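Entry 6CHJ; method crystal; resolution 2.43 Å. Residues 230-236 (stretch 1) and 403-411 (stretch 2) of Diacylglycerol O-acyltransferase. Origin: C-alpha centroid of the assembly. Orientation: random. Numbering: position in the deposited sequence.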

# COMPACT_ATOMS: atom_id res chain seq x y z
N MET B 230 5.68 -19.39 18.19
CA MET B 230 5.05 -19.07 16.92
C MET B 230 5.10 -17.56 16.61
O MET B 230 5.10 -17.18 15.44
N LEU B 231 5.16 -16.70 17.63
CA LEU B 231 5.37 -15.27 17.38
C LEU B 231 6.73 -14.98 16.73
O LEU B 231 6.95 -13.86 16.25
N ASN B 232 7.66 -15.93 16.71
CA ASN B 232 9.03 -15.55 16.43
C ASN B 232 9.57 -16.26 15.19
O ASN B 232 10.53 -17.03 15.25
N GLN B 233 8.97 -15.96 14.05
CA GLN B 233 9.32 -16.58 12.79
C GLN B 233 9.26 -15.51 11.70
O GLN B 233 8.83 -14.38 11.94
N LYS B 234 9.73 -15.87 10.51
CA LYS B 234 9.69 -14.94 9.38
C LYS B 234 8.24 -14.60 9.02
O LYS B 234 7.33 -15.44 9.11
N ILE B 235 8.01 -13.36 8.61
CA ILE B 235 6.66 -12.84 8.48
C ILE B 235 6.42 -12.40 7.03
O ILE B 235 7.34 -12.29 6.22
N THR B 236 5.15 -12.18 6.72
CA THR B 236 4.72 -11.51 5.51
C THR B 236 4.52 -10.02 5.78
O THR B 236 4.57 -9.55 6.92
N ILE B 403 5.32 -1.46 14.70
CA ILE B 403 6.09 -2.14 13.67
C ILE B 403 6.29 -3.60 14.08
O ILE B 403 6.81 -3.88 15.16
N ASP B 404 5.89 -4.51 13.20
CA ASP B 404 6.33 -5.90 13.19
C ASP B 404 7.63 -6.07 12.40
O ASP B 404 7.94 -5.30 11.47
N MET B 405 8.35 -7.14 12.73
CA MET B 405 9.60 -7.53 12.10
C MET B 405 9.60 -9.05 11.91
O MET B 405 8.89 -9.77 12.63
N ASP B 406 10.42 -9.52 10.96
CA ASP B 406 10.86 -10.91 10.95
C ASP B 406 11.27 -11.32 12.36
O ASP B 406 12.11 -10.66 12.98
N ARG B 407 10.67 -12.40 12.86
CA ARG B 407 10.89 -12.98 14.19
C ARG B 407 10.36 -12.11 15.34
O ARG B 407 10.64 -12.41 16.51
N LEU B 408 9.59 -11.04 15.04
CA LEU B 408 8.70 -10.36 16.00
C LEU B 408 7.36 -10.12 15.29
O LEU B 408 6.99 -8.99 14.95
N ALA B 409 6.58 -11.19 15.10
CA ALA B 409 5.32 -11.06 14.37
C ALA B 409 4.34 -10.11 15.06
O ALA B 409 3.53 -9.47 14.37
N LEU B 410 4.43 -9.97 16.39
CA LEU B 410 3.43 -9.24 17.17
C LEU B 410 4.09 -8.11 17.94
O LEU B 410 5.13 -8.30 18.57
N ASN B 411 3.49 -6.93 17.87
CA ASN B 411 3.95 -5.79 18.64
C ASN B 411 2.76 -5.21 19.40
O ASN B 411 1.77 -4.79 18.78

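Ile403 is out of reach of stretch 1, so the contact begins at Asp404. There the CA-to-CB bond points toward stretch 1 and chi1 is m (-60°), and CB meets the tip of Ile235, whose CD1 lies 4.0 Å from Asp404 CB.

The CA-to-CB bond of Met405 points away (chi1 m, -86°), and its backbone makes the contact instead: Ile235 CD1 packs 3.4 Å from Met405 C. Ile235 reaches this far because its CB points toward stretch 2 and its p, t rotamer (62°, 165°) extends CG1 and CD1 along the Asp404-Met405 backbone. Met405 also opens a type II beta turn that ends at Leu408, closed by Leu408 N to Met405 O at 2.8 Å.

Asp406 leaves the backbone sideways, but with chi1 m (-87°) its carboxylate comes nearer to stretch 1. OD1 of Asp406 accepts a hydrogen bond from the backbone N of Ile235 at 3.0 Å, and the N-H...O angle of 170° is close to linear. The same oxygen sits 3.6 Å from Lys234 CA. The charged end of Lys234 is less tightly engaged: its NZ is 4.1 Å from Asp406 OD2, beyond salt-bridge distance, while OD2 is hydrogen-bonded elsewhere in the structure.

Arg407, with a positive phi of 69° in the turn, has the largest covered area of either stretch, 93 Å². Its backbone is held at both ends: Arg407 N donates to Gln233 O (2.9 Å, 149°), and Arg407 O accepts from Asn232 ND2 (3.0 Å, 176°). Asn232 takes chi1 m (-56°) to place that amide, and its CA makes a CA-H...O contact with the same Arg407 O at 3.5 Å. The Arg407 side chain runs m, t, m through chi3, bringing NH2 to 3.5 Å from Lys234 CG in an oblique approach; its NE and NH1 are satisfied elsewhere.

Leu408 points away (chi1 m, chi2 t), yet its CD2 still lies 4.1 Å from Asn232 ND2. At Ala409 the direction reverses. Its CB points toward stretch 1 and packs 3.8 Å from Ile235 CG2, while Ala409 N donates to Leu231 O at 2.9 Å and 166°.

Leu410, in a strand, projects sideways with a t, p rotamer (-179°, 62°). Its CD2 meets Leu231 CD2 at 4.3 Å, a loose apolar contact made by the m, t rotamer of Leu231. Asn411 is out of reach.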

# COMPACT_ATOMS: atom_id res chain seq x y z
CB MET B 230 3.61 -19.60 16.91
CG MET B 230 2.56 -18.58 17.26
SD MET B 230 0.85 -19.23 17.31
CE MET B 230 0.33 -19.19 15.60
CB LEU B 231 5.28 -14.46 18.68
CG LEU B 231 4.08 -14.69 19.61
CD1 LEU B 231 4.14 -13.78 20.81
CD2 LEU B 231 2.76 -14.49 18.90
CB ASN B 232 9.88 -15.80 17.69
CG ASN B 232 9.31 -15.07 18.91
OD1 ASN B 232 8.79 -15.69 19.84
ND2 ASN B 232 9.40 -13.75 18.90
CB GLN B 233 8.39 -17.76 12.49
CG GLN B 233 6.97 -17.55 13.03
CD GLN B 233 6.04 -18.75 12.81
OE1 GLN B 233 6.20 -19.50 11.85
NE2 GLN B 233 5.08 -18.94 13.72
CB LYS B 234 10.41 -15.55 8.17
CG LYS B 234 11.96 -15.58 8.30
CD LYS B 234 12.67 -16.14 7.06
CE LYS B 234 14.09 -15.55 6.87
NZ LYS B 234 14.20 -14.51 5.77
CB ILE B 235 6.39 -11.67 9.45
CG1 ILE B 235 7.33 -10.51 9.14
CG2 ILE B 235 6.57 -12.12 10.88
CD1 ILE B 235 6.91 -9.20 9.78
CB THR B 236 3.41 -12.11 5.01
OG1 THR B 236 2.35 -11.67 5.87
CG2 THR B 236 3.47 -13.63 5.05
CB ILE B 403 7.46 -1.46 13.47
CG1 ILE B 403 7.33 -0.02 12.99
CG2 ILE B 403 8.35 -2.28 12.55
CD1 ILE B 403 8.60 0.81 13.28
CB ASP B 404 5.28 -6.81 12.58
CG ASP B 404 3.98 -6.78 13.32
OD1 ASP B 404 4.01 -6.74 14.57
OD2 ASP B 404 2.94 -6.84 12.64
CB MET B 405 10.82 -7.18 12.96
CG MET B 405 11.34 -5.79 12.79
SD MET B 405 12.86 -5.66 13.72
CE MET B 405 13.81 -7.00 12.95
CB ASP B 406 12.06 -11.09 10.01
CG ASP B 406 11.68 -11.37 8.56
OD1 ASP B 406 10.50 -11.64 8.24
OD2 ASP B 406 12.59 -11.33 7.72
CB ARG B 407 12.37 -13.35 14.43
CG ARG B 407 12.80 -14.63 13.66
CD ARG B 407 14.31 -14.72 13.36
NE ARG B 407 14.87 -13.64 12.52
CZ ARG B 407 14.99 -13.68 11.19
NH1 ARG B 407 15.54 -12.67 10.55
NH2 ARG B 407 14.57 -14.73 10.50
CB LEU B 408 9.29 -9.05 16.53
CG LEU B 408 10.54 -9.17 17.40
CD1 LEU B 408 11.28 -7.83 17.55
CD2 LEU B 408 10.15 -9.75 18.77
CB ALA B 409 4.68 -12.44 14.18
CB LEU B 410 2.71 -10.18 18.14
CG LEU B 410 1.60 -9.62 19.05
CD1 LEU B 410 0.40 -9.04 18.28
CD2 LEU B 410 1.11 -10.69 19.99
CB ASN B 411 4.61 -4.74 17.74
CG ASN B 411 5.34 -3.69 18.54
OD1 ASN B 411 4.76 -3.04 19.40
ND2 ASN B 411 6.62 -3.52 18.27